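Local coordinates for O-ureido-L-serine synthase (Streptomyces lavendulae, PDB 3X44), which uses pyridoxal 5'-phosphate to join hydroxyurea to O-acetyl-L-serine, giving O-ureido-L-serine for D-cycloserine biosynthesis, and can also make L-cysteine from sulfide, at residues I66-S71 / A140-N145; G120-N125 / A223-P228; L201-A206 / H217-L222. The protein carries 1 engineered substitution. One frame throughout, in Å; residues are numbered along the deposited sequence.

Interaction 1. Residues I66-S71 / A140-N145. With PUS ((E)-O-(carbamoylamino)-N-({3-hydroxy-2-methyl-5-[(phosphonooxy)methyl]pyridin-4-yl}methylidene)-L-serine), chain C.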
loop_
_atom_site.group_PDB
_atom_site.type_symbol
_atom_site.label_atom_id
_atom_site.label_comp_id
_atom_site.label_asym_id
_atom_site.label_seq_id
_atom_site.Cartn_x
_atom_site.Cartn_y
_atom_site.Cartn_z
ATOM N N ILE A 66 5.969 24.910 21.128
ATOM C CA ILE A 66 6.587 25.153 19.830
ATOM C C ILE A 66 5.980 26.408 19.215
ATOM O O ILE A 66 4.759 26.587 19.225
ATOM C CB ILE A 66 6.356 23.955 18.865
ATOM C CG1 ILE A 66 7.056 22.706 19.403
ATOM C CG2 ILE A 66 6.878 24.288 17.475
ATOM C CD1 ILE A 66 6.271 21.432 19.210
ATOM N N VAL A 67 6.837 27.281 18.691
ATOM C CA VAL A 67 6.372 28.516 18.069
ATOM C C VAL A 67 6.952 28.644 16.669
ATOM O O VAL A 67 8.125 28.329 16.442
ATOM C CB VAL A 67 6.771 29.766 18.894
ATOM C CG1 VAL A 67 8.281 29.974 18.850
ATOM C CG2 VAL A 67 6.055 30.994 18.347
ATOM N N GLU A 68 6.127 29.110 15.737
ATOM C CA GLU A 68 6.560 29.261 14.354
ATOM C C GLU A 68 5.754 30.308 13.588
ATOM O O GLU A 68 4.555 30.479 13.822
ATOM C CB GLU A 68 6.445 27.916 13.638
ATOM C CG GLU A 68 6.786 27.977 12.163
ATOM C CD GLU A 68 8.253 28.246 11.933
ATOM O OE1 GLU A 68 8.700 29.381 12.207
ATOM O OE2 GLU A 68 8.960 27.321 11.486
ATOM N N CYS A 69 6.425 31.028 12.695
ATOM C CA CYS A 69 5.750 32.020 11.857
ATOM C C CYS A 69 5.351 31.215 10.631
ATOM O O CYS A 69 6.192 30.560 10.017
ATOM C CB CYS A 69 6.696 33.148 11.438
ATOM S SG CYS A 69 6.018 34.148 10.098
ATOM N N THR A 70 4.077 31.257 10.272
ATOM C CA THR A 70 3.607 30.456 9.153
ATOM C C THR A 70 2.609 31.189 8.264
ATOM O O THR A 70 2.000 32.168 8.693
ATOM C CB THR A 70 2.931 29.176 9.703
ATOM O OG1 THR A 70 2.341 28.434 8.636
ATOM C CG2 THR A 70 1.834 29.556 10.696
ATOM N N SER A 71 2.458 30.718 7.027
ATOM C CA SER A 71 1.477 31.295 6.106
ATOM C C SER A 71 0.174 30.528 6.329
ATOM O O SER A 71 -0.834 30.784 5.664
ATOM C CB SER A 71 1.920 31.147 4.640
ATOM O OG SER A 71 2.085 29.788 4.264
ATOM N N ALA A 140 10.647 26.214 15.376
ATOM C CA ALA A 140 10.768 25.240 14.304
ATOM C C ALA A 140 11.736 25.753 13.232
ATOM O O ALA A 140 12.406 24.966 12.571
ATOM C CB ALA A 140 9.395 24.955 13.689
ATOM N N ARG A 141 11.816 27.074 13.085
ATOM C CA ARG A 141 12.687 27.711 12.085
ATOM C C ARG A 141 12.558 27.019 10.740
ATOM O O ARG A 141 13.555 26.600 10.157
ATOM C CB ARG A 141 14.154 27.670 12.532
ATOM C CG ARG A 141 14.374 28.079 13.965
ATOM C CD ARG A 141 15.799 28.571 14.187
ATOM N NE ARG A 141 15.898 29.331 15.432
ATOM C CZ ARG A 141 15.659 30.637 15.540
ATOM N NH1 ARG A 141 15.309 31.346 14.473
ATOM N NH2 ARG A 141 15.761 31.235 16.719
ATOM N N GLN A 142 11.330 26.915 10.240
ATOM C CA GLN A 142 11.084 26.233 8.976
ATOM C C GLN A 142 11.881 26.728 7.770
ATOM O O GLN A 142 12.107 25.971 6.828
ATOM C CB GLN A 142 9.578 26.243 8.655
ATOM C CG GLN A 142 8.952 27.617 8.403
ATOM C CD GLN A 142 7.625 27.507 7.658
ATOM O OE1 GLN A 142 7.445 26.612 6.830
ATOM N NE2 GLN A 142 6.692 28.411 7.951
ATOM N N PHE A 143 12.320 27.981 7.789
ATOM C CA PHE A 143 13.076 28.512 6.652
ATOM C C PHE A 143 14.564 28.205 6.696
ATOM O O PHE A 143 15.285 28.458 5.722
ATOM C CB PHE A 143 12.899 30.027 6.562
ATOM C CG PHE A 143 11.487 30.454 6.321
ATOM C CD1 PHE A 143 10.945 30.409 5.038
ATOM C CD2 PHE A 143 10.699 30.924 7.370
ATOM C CE1 PHE A 143 9.644 30.829 4.806
ATOM C CE2 PHE A 143 9.398 31.344 7.144
ATOM C CZ PHE A 143 8.867 31.298 5.861
ATOM N N ASP A 144 15.023 27.657 7.816
ATOM C CA ASP A 144 16.442 27.356 7.973
ATOM C C ASP A 144 16.725 25.950 8.499
ATOM O O ASP A 144 17.873 25.500 8.504
ATOM C CB ASP A 144 17.077 28.380 8.914
ATOM C CG ASP A 144 17.048 29.787 8.349
ATOM O OD1 ASP A 144 17.879 30.089 7.464
ATOM O OD2 ASP A 144 16.197 30.590 8.793
ATOM N N ASN A 145 15.685 25.258 8.936
ATOM C CA ASN A 145 15.864 23.924 9.480
ATOM C C ASN A 145 16.119 22.851 8.432
ATOM O O ASN A 145 15.250 22.550 7.610
ATOM C CB ASN A 145 14.651 23.535 10.327
ATOM C CG ASN A 145 14.945 22.382 11.250
ATOM O OD1 ASN A 145 15.786 21.540 10.948
ATOM N ND2 ASN A 145 14.254 22.331 12.385
HETATM N N PUS C . 3.762 26.817 3.542
HETATM C CA PUS C . 4.640 27.174 4.729
HETATM C CB PUS C . 5.607 28.365 4.395
HETATM O OG PUS C . 4.814 29.574 4.000
HETATM N ND PUS C . 5.491 30.791 4.389
HETATM C CE PUS C . 5.788 31.719 3.453
HETATM N NZ2 PUS C . 5.829 31.379 2.152
HETATM O OZ1 PUS C . 6.016 32.840 3.777
HETATM C C PUS C . 3.732 27.564 5.916
HETATM O O PUS C . 2.594 27.185 5.935
HETATM O OT PUS C . 4.163 28.240 6.819
HETATM C C2 PUS C . 1.217 25.948 0.000
HETATM C C3 PUS C . 1.996 26.119 1.240
HETATM C C4 PUS C . 3.462 26.117 1.162
HETATM C C5 PUS C . 4.099 25.916 -0.145
HETATM C C6 PUS C . 3.236 25.743 -1.324
HETATM C C2A PUS C . -0.285 25.988 0.035
HETATM C C4A PUS C . 4.308 26.475 2.363
HETATM C C5A PUS C . 5.613 25.893 -0.295
HETATM N N1 PUS C . 1.864 25.772 -1.205
HETATM O O3 PUS C . 1.367 26.213 2.427
HETATM O O1P PUS C . 7.643 25.496 1.946
HETATM O O2P PUS C . 8.148 23.456 0.866
HETATM O O3P PUS C . 8.369 25.504 -0.320
HETATM O O4P PUS C . 6.169 24.646 0.241
HETATM P P PUS C . 7.587 24.782 0.685
#

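Interaction 2. Residues G120-N125 / A223-P228. With PUS ((E)-O-(carbamoylamino)-N-({3-hydroxy-2-methyl-5-[(phosphonooxy)methyl]pyridin-4-yl}methylidene)-L-serine), chain C.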
loop_
_atom_site.group_PDB
_atom_site.type_symbol
_atom_site.label_atom_id
_atom_site.label_comp_id
_atom_site.label_asym_id
_atom_site.label_seq_id
_atom_site.Cartn_x
_atom_site.Cartn_y
_atom_site.Cartn_z
ATOM N N GLY A 120 5.130 40.683 5.807
ATOM C CA GLY A 120 5.690 39.447 5.286
ATOM C C GLY A 120 6.208 38.527 6.374
ATOM O O GLY A 120 6.144 38.854 7.563
ATOM N N SER A 121 6.732 37.373 5.970
ATOM C CA SER A 121 7.258 36.405 6.915
ATOM C C SER A 121 8.521 36.925 7.591
ATOM O O SER A 121 8.941 36.410 8.618
ATOM C CB SER A 121 7.551 35.087 6.207
ATOM O OG SER A 121 6.345 34.459 5.810
ATOM N N LYS A 122 9.129 37.950 7.015
ATOM C CA LYS A 122 10.321 38.499 7.624
ATOM C C LYS A 122 9.881 39.082 8.959
ATOM O O LYS A 122 10.504 38.830 9.992
ATOM C CB LYS A 122 10.935 39.583 6.740
ATOM C CG LYS A 122 12.318 40.039 7.225
ATOM C CD LYS A 122 12.895 41.143 6.347
ATOM C CE LYS A 122 13.187 40.639 4.938
ATOM N NZ LYS A 122 14.400 41.290 4.355
ATOM N N GLY A 123 8.784 39.835 8.930
ATOM C CA GLY A 123 8.261 40.435 10.144
ATOM C C GLY A 123 7.771 39.384 11.125
ATOM O O GLY A 123 7.962 39.508 12.334
ATOM N N GLY A 124 7.136 38.340 10.603
ATOM C CA GLY A 124 6.630 37.280 11.456
ATOM C C GLY A 124 7.708 36.500 12.187
ATOM O O GLY A 124 7.534 36.117 13.344
ATOM N N ASN A 125 8.830 36.260 11.519
ATOM C CA ASN A 125 9.923 35.509 12.124
ATOM C C ASN A 125 10.515 36.257 13.307
ATOM O O ASN A 125 10.925 35.657 14.301
ATOM C CB ASN A 125 11.018 35.246 11.089
ATOM C CG ASN A 125 10.641 34.155 10.117
ATOM O OD1 ASN A 125 9.700 33.387 10.360
ATOM N ND2 ASN A 125 11.370 34.074 9.008
ATOM N N ALA A 223 6.257 32.434 -1.752
ATOM C CA ALA A 223 7.082 33.621 -1.735
ATOM C C ALA A 223 7.172 34.512 -0.504
ATOM O O ALA A 223 6.485 35.533 -0.411
ATOM C CB ALA A 223 6.717 34.475 -2.942
ATOM N N PRO A 224 8.012 34.129 0.468
ATOM C CA PRO A 224 8.171 34.953 1.671
ATOM C C PRO A 224 9.023 36.152 1.212
ATOM O O PRO A 224 9.636 36.094 0.142
ATOM C CB PRO A 224 8.926 34.037 2.625
ATOM C CG PRO A 224 9.730 33.158 1.715
ATOM C CD PRO A 224 8.819 32.898 0.536
ATOM N N ASN A 225 9.073 37.231 1.989
ATOM C CA ASN A 225 9.852 38.394 1.559
ATOM C C ASN A 225 11.348 38.339 1.878
ATOM O O ASN A 225 11.926 39.306 2.377
ATOM C CB ASN A 225 9.241 39.689 2.115
ATOM C CG ASN A 225 8.981 39.629 3.607
ATOM O OD1 ASN A 225 8.949 38.554 4.205
ATOM N ND2 ASN A 225 8.790 40.797 4.218
ATOM N N PHE A 226 11.961 37.200 1.573
ATOM C CA PHE A 226 13.393 36.981 1.769
ATOM C C PHE A 226 13.745 35.641 1.122
ATOM O O PHE A 226 12.850 34.849 0.798
ATOM C CB PHE A 226 13.761 36.969 3.265
ATOM C CG PHE A 226 12.996 35.953 4.084
ATOM C CD1 PHE A 226 11.921 36.345 4.879
ATOM C CD2 PHE A 226 13.351 34.604 4.059
ATOM C CE1 PHE A 226 11.202 35.406 5.641
ATOM C CE2 PHE A 226 12.642 33.661 4.814
ATOM C CZ PHE A 226 11.564 34.067 5.607
ATOM N N VAL A 227 15.034 35.395 0.904
ATOM C CA VAL A 227 15.466 34.129 0.313
ATOM C C VAL A 227 15.776 33.182 1.477
ATOM O O VAL A 227 16.695 33.432 2.265
ATOM C CB VAL A 227 16.730 34.301 -0.558
ATOM C CG1 VAL A 227 17.130 32.959 -1.160
ATOM C CG2 VAL A 227 16.473 35.324 -1.659
ATOM N N PRO A 228 15.007 32.085 1.599
ATOM C CA PRO A 228 15.199 31.109 2.678
ATOM C C PRO A 228 16.577 30.454 2.718
ATOM O O PRO A 228 17.159 30.129 1.681
ATOM C CB PRO A 228 14.087 30.083 2.446
ATOM C CG PRO A 228 13.085 30.781 1.567
ATOM C CD PRO A 228 13.899 31.700 0.705
HETATM N N PUS C . 3.762 26.817 3.542
HETATM C CA PUS C . 4.640 27.174 4.729
HETATM C CB PUS C . 5.607 28.365 4.395
HETATM O OG PUS C . 4.814 29.574 4.000
HETATM N ND PUS C . 5.491 30.791 4.389
HETATM C CE PUS C . 5.788 31.719 3.453
HETATM N NZ2 PUS C . 5.829 31.379 2.152
HETATM O OZ1 PUS C . 6.016 32.840 3.777
HETATM C C PUS C . 3.732 27.564 5.916
HETATM O O PUS C . 2.594 27.185 5.935
HETATM O OT PUS C . 4.163 28.240 6.819
HETATM C C2 PUS C . 1.217 25.948 0.000
HETATM C C3 PUS C . 1.996 26.119 1.240
HETATM C C4 PUS C . 3.462 26.117 1.162
HETATM C C5 PUS C . 4.099 25.916 -0.145
HETATM C C6 PUS C . 3.236 25.743 -1.324
HETATM C C2A PUS C . -0.285 25.988 0.035
HETATM C C4A PUS C . 4.308 26.475 2.363
HETATM C C5A PUS C . 5.613 25.893 -0.295
HETATM N N1 PUS C . 1.864 25.772 -1.205
HETATM O O3 PUS C . 1.367 26.213 2.427
HETATM O O1P PUS C . 7.643 25.496 1.946
HETATM O O2P PUS C . 8.148 23.456 0.866
HETATM O O3P PUS C . 8.369 25.504 -0.320
HETATM O O4P PUS C . 6.169 24.646 0.241
HETATM P P PUS C . 7.587 24.782 0.685
HETATM O O HOH W 1 14.361 40.832 1.889
#

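Interaction 3. Residues L201-A206 / H217-L222. With PUS ((E)-O-(carbamoylamino)-N-({3-hydroxy-2-methyl-5-[(phosphonooxy)methyl]pyridin-4-yl}methylidene)-L-serine), chain C.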
loop_
_atom_site.group_PDB
_atom_site.type_symbol
_atom_site.label_atom_id
_atom_site.label_comp_id
_atom_site.label_asym_id
_atom_site.label_seq_id
_atom_site.Cartn_x
_atom_site.Cartn_y
_atom_site.Cartn_z
ATOM N N LEU A 201 8.456 28.082 -9.879
ATOM C CA LEU A 201 7.759 29.313 -10.207
ATOM C C LEU A 201 7.606 30.216 -8.993
ATOM O O LEU A 201 7.696 29.764 -7.852
ATOM C CB LEU A 201 6.376 28.997 -10.792
ATOM C CG LEU A 201 5.433 28.188 -9.899
ATOM C CD1 LEU A 201 4.538 29.130 -9.109
ATOM C CD2 LEU A 201 4.596 27.254 -10.759
ATOM N N GLU A 202 7.395 31.500 -9.258
ATOM C CA GLU A 202 7.181 32.489 -8.216
ATOM C C GLU A 202 5.960 33.282 -8.670
ATOM O O GLU A 202 5.625 33.285 -9.857
ATOM C CB GLU A 202 8.374 33.442 -8.102
ATOM C CG GLU A 202 9.736 32.799 -8.212
ATOM C CD GLU A 202 10.848 33.802 -7.943
ATOM O OE1 GLU A 202 11.059 34.149 -6.761
ATOM O OE2 GLU A 202 11.504 34.251 -8.912
ATOM N N PRO A 203 5.263 33.941 -7.732
ATOM C CA PRO A 203 4.091 34.719 -8.149
ATOM C C PRO A 203 4.573 35.899 -8.987
ATOM O O PRO A 203 5.643 36.455 -8.722
ATOM C CB PRO A 203 3.453 35.169 -6.829
ATOM C CG PRO A 203 4.089 34.301 -5.757
ATOM C CD PRO A 203 5.472 33.989 -6.275
ATOM N N SER A 204 3.796 36.268 -10.003
ATOM C CA SER A 204 4.155 37.383 -10.876
ATOM C C SER A 204 4.501 38.624 -10.061
ATOM O O SER A 204 5.392 39.387 -10.426
ATOM C CB SER A 204 2.992 37.734 -11.811
ATOM O OG SER A 204 2.722 36.690 -12.730
ATOM N N ASN A 205 3.781 38.817 -8.958
ATOM C CA ASN A 205 3.986 39.984 -8.104
ATOM C C ASN A 205 4.931 39.772 -6.920
ATOM O O ASN A 205 5.041 40.631 -6.047
ATOM C CB ASN A 205 2.633 40.509 -7.601
ATOM C CG ASN A 205 1.676 39.397 -7.184
ATOM O OD1 ASN A 205 1.902 38.220 -7.460
ATOM N ND2 ASN A 205 0.591 39.777 -6.514
ATOM N N ALA A 206 5.623 38.640 -6.888
ATOM C CA ALA A 206 6.551 38.381 -5.791
ATOM C C ALA A 206 7.753 37.576 -6.264
ATOM O O ALA A 206 8.124 36.566 -5.659
ATOM C CB ALA A 206 5.832 37.655 -4.653
ATOM N N HIS A 217 0.742 39.034 -1.771
ATOM C CA HIS A 217 0.079 38.429 -2.924
ATOM C C HIS A 217 -0.969 37.415 -2.481
ATOM O O HIS A 217 -1.067 37.091 -1.297
ATOM C CB HIS A 217 1.114 37.746 -3.816
ATOM C CG HIS A 217 1.881 36.673 -3.113
ATOM N ND1 HIS A 217 1.503 35.347 -3.145
ATOM C CD2 HIS A 217 2.959 36.737 -2.296
ATOM C CE1 HIS A 217 2.313 34.643 -2.376
ATOM N NE2 HIS A 217 3.205 35.463 -1.849
ATOM N N GLN A 218 -1.729 36.897 -3.442
ATOM C CA GLN A 218 -2.799 35.960 -3.133
ATOM C C GLN A 218 -2.503 34.468 -3.249
ATOM O O GLN A 218 -3.388 33.647 -3.010
ATOM C CB GLN A 218 -4.020 36.307 -3.980
ATOM C CG GLN A 218 -4.412 37.764 -3.846
ATOM C CD GLN A 218 -5.839 38.027 -4.256
ATOM O OE1 GLN A 218 -6.776 37.723 -3.517
ATOM N NE2 GLN A 218 -6.014 38.597 -5.442
ATOM N N ILE A 219 -1.282 34.097 -3.614
ATOM C CA ILE A 219 -0.991 32.670 -3.709
ATOM C C ILE A 219 -0.444 32.194 -2.368
ATOM O O ILE A 219 0.727 31.842 -2.230
ATOM C CB ILE A 219 -0.009 32.341 -4.854
ATOM C CG1 ILE A 219 -0.463 33.023 -6.146
ATOM C CG2 ILE A 219 -0.001 30.850 -5.094
ATOM C CD1 ILE A 219 0.445 32.777 -7.337
ATOM N N GLN A 220 -1.341 32.191 -1.385
ATOM C CA GLN A 220 -1.043 31.807 -0.012
ATOM C C GLN A 220 -0.113 30.612 0.126
ATOM O O GLN A 220 -0.359 29.544 -0.434
ATOM C CB GLN A 220 -2.357 31.554 0.744
ATOM C CG GLN A 220 -3.403 32.642 0.510
ATOM C CD GLN A 220 -4.361 32.836 1.679
ATOM O OE1 GLN A 220 -4.116 32.368 2.789
ATOM N NE2 GLN A 220 -5.463 33.530 1.427
ATOM N N GLY A 221 0.965 30.810 0.878
ATOM C CA GLY A 221 1.911 29.735 1.092
ATOM C C GLY A 221 3.220 29.957 0.359
ATOM O O GLY A 221 4.259 29.436 0.760
ATOM N N LEU A 222 3.175 30.742 -0.711
ATOM C CA LEU A 222 4.375 31.006 -1.497
ATOM C C LEU A 222 5.035 32.347 -1.238
ATOM O O LEU A 222 4.465 33.253 -0.613
ATOM C CB LEU A 222 4.067 30.953 -2.996
ATOM C CG LEU A 222 3.278 29.772 -3.558
ATOM C CD1 LEU A 222 3.136 29.934 -5.063
ATOM C CD2 LEU A 222 3.996 28.479 -3.227
HETATM N N PUS C . 3.762 26.817 3.542
HETATM C CA PUS C . 4.640 27.174 4.729
HETATM C CB PUS C . 5.607 28.365 4.395
HETATM O OG PUS C . 4.814 29.574 4.000
HETATM N ND PUS C . 5.491 30.791 4.389
HETATM C CE PUS C . 5.788 31.719 3.453
HETATM N NZ2 PUS C . 5.829 31.379 2.152
HETATM O OZ1 PUS C . 6.016 32.840 3.777
HETATM C C PUS C . 3.732 27.564 5.916
HETATM O O PUS C . 2.594 27.185 5.935
HETATM O OT PUS C . 4.163 28.240 6.819
HETATM C C2 PUS C . 1.217 25.948 0.000
HETATM C C3 PUS C . 1.996 26.119 1.240
HETATM C C4 PUS C . 3.462 26.117 1.162
HETATM C C5 PUS C . 4.099 25.916 -0.145
HETATM C C6 PUS C . 3.236 25.743 -1.324
HETATM C C2A PUS C . -0.285 25.988 0.035
HETATM C C4A PUS C . 4.308 26.475 2.363
HETATM C C5A PUS C . 5.613 25.893 -0.295
HETATM N N1 PUS C . 1.864 25.772 -1.205
HETATM O O3 PUS C . 1.367 26.213 2.427
HETATM O O1P PUS C . 7.643 25.496 1.946
HETATM O O2P PUS C . 8.148 23.456 0.866
HETATM O O3P PUS C . 8.369 25.504 -0.320
HETATM O O4P PUS C . 6.169 24.646 0.241
HETATM P P PUS C . 7.587 24.782 0.685
#

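Interaction 1. Residues I66-S71 / A140-N145
Gln-142 and Glu-68 carry the polar part of this contact. The backbone N of Gln-142 donates to Glu-68 OE2 over 2.7 Å and meets the syn lone pair of that oxygen. Glu-68 CG is anti to the backbone N, chi1 176°, and chi2 bends CD back toward Cys-69 N. The other carboxylate oxygen, OE1, turns its anti lone pair to the backbone N of Cys-69 and also forms a salt bridge with Arg-139. Both oxygens of this buried carboxylate are therefore held, which probably favours the charged form. The amide end of Gln-142 bonds twice through NE2. One bond runs to Cys-69 O at 3.0 Å, with the acceptor close to the amide plane. The other runs to OT of the PUS carboxylate at 2.8 Å and is almost straight, 174°. Cys-69 O thus helps to fix the amide rotation. Thr-70 OG1 and Ser-71 N also donate to OT, and Ser-71 OG donates to PUS OG. At the Val-67 end, Ala-140 N makes a weak bond to Val-67 O, 3.5 Å. Ala-140 CB packs on the Glu-68 carboxylate. CG of Gln-142 lies over one face of the Phe-143 ring, toward the rim, and the ring edge points at the urea part of PUS. Strand 65-70 and the loop after strand 138-139 form part of the site holding the amino-acid carboxylate of the bound aldimine in this cysteine synthase-family fold.

Interaction 2. Residues G120-N125 / A223-P228
Asn-225 OD1 accepts a hydrogen bond from Lys-122 N at 2.9 Å. The donor lies in the carbonyl plane, on a lone pair, and the N-H...O angle is 148°. Ser-121 N is also near this oxygen, but its angle is poor. The bond ties a loop residue to helix 120-135, beside the ligand pocket of this type II pyridoxal-phosphate enzyme. Asn-225 is the centre of an inverse gamma turn. Its CG lies between the backbone N and the carbonyl carbon, chi1 50°, which carries the amide toward helix 120-135. ND2, the other branch of the amide, donates to Leu-119 O, so both ends of the amide are held. ND2 also lies against Gly-120 CA, 3.5 Å away. Gly-120 has a positive phi, and a CB here would clash with ND2.

Phe-226 brings its ring to the helix edge-on. Ser-121 C and Lys-122 N lie near the ring plane, with Lys-122 N 3.6 Å from CE1. Asn-125 ND2 comes obliquely to CZ at 3.4 Å, with the amide and ring planes 49° apart. Pro-224 CB lies over one face, toward the rim. The Lys-122 chain slides past Phe-226 in the opposite direction. A water lies between its NZ and Asn-225 O, though doubtfully close to NZ. Phe-143 meets the Phe-226 ring edge-to-face. Toward the pocket, Ser-121 OG donates to the urea oxygen OZ1 of PUS at 2.6 Å, and Pro-224 CB touches the same oxygen at 3.4 Å.

Interaction 3. Residues L201-A206 / H217-L222
His-217 reaches from its loop to the residues at the end of strand 197-203. Its CB meets the amide of Asn-205, with ND2 nearest at 3.4 Å. The two side chains cross at about a right angle, and the amide and ring planes are 69° apart. CG has Pro-203 CG 4.2 Å away. CD2 touches Ala-206 CB at 3.8 Å. ND1 accepts a bond from Ile-219 N at 3.1 Å, with the donor tilted 21° from the ring plane. CE1 is 3.8 Å from Pro-203 CG. At the far end, NE2 makes a weak bond to Leu-222 O. ND1 and NE2 thus both hold the ring to its own loop. Pro-203 CG lies over one face, 3.9 Å from the ring centroid and 16° off the normal, which is a CH-pi contact.

Pro-203 ends one strand of the mixed sheet and starts a type I beta turn through Ala-206. The facing loop makes a type II beta turn from Ile-219 to Leu-222, with Gly-221 at a positive phi. A CB there would clash with PUS C3. Gly-221 O accepts a bond from the urea nitrogen NZ2 of PUS. Pro-203 CB packs on Ile-219 CD1 at 3.9 Å. Leu-201 CD1 meets Leu-222 CD1 more loosely, while the other Leu-222 branch, CD2, comes to C6 of the pyridine ring at 3.4 Å.

All three contacts border the same PUS molecule. The centres of interactions 1 and 2 are about 11 Å apart, of 2 and 3 about 12 Å, and of 1 and 3 about 19 Å. Interaction 1 lies on the four-stranded parallel sheet, through strand 65-70 and the loop after strand 138-139. Interaction 3 lies on the mixed sheet, through strand 197-203. Interaction 2 joins helix 120-135 to the loop before strand 238-242, the same loop that supplies 217-222. Along the chain, interactions 1 and 2 alternate, interaction 1 closes before interaction 3 opens, and interaction 3 is nested inside the loop closed by interaction 2. Segments far apart in sequence therefore build one pocket between the two sheets.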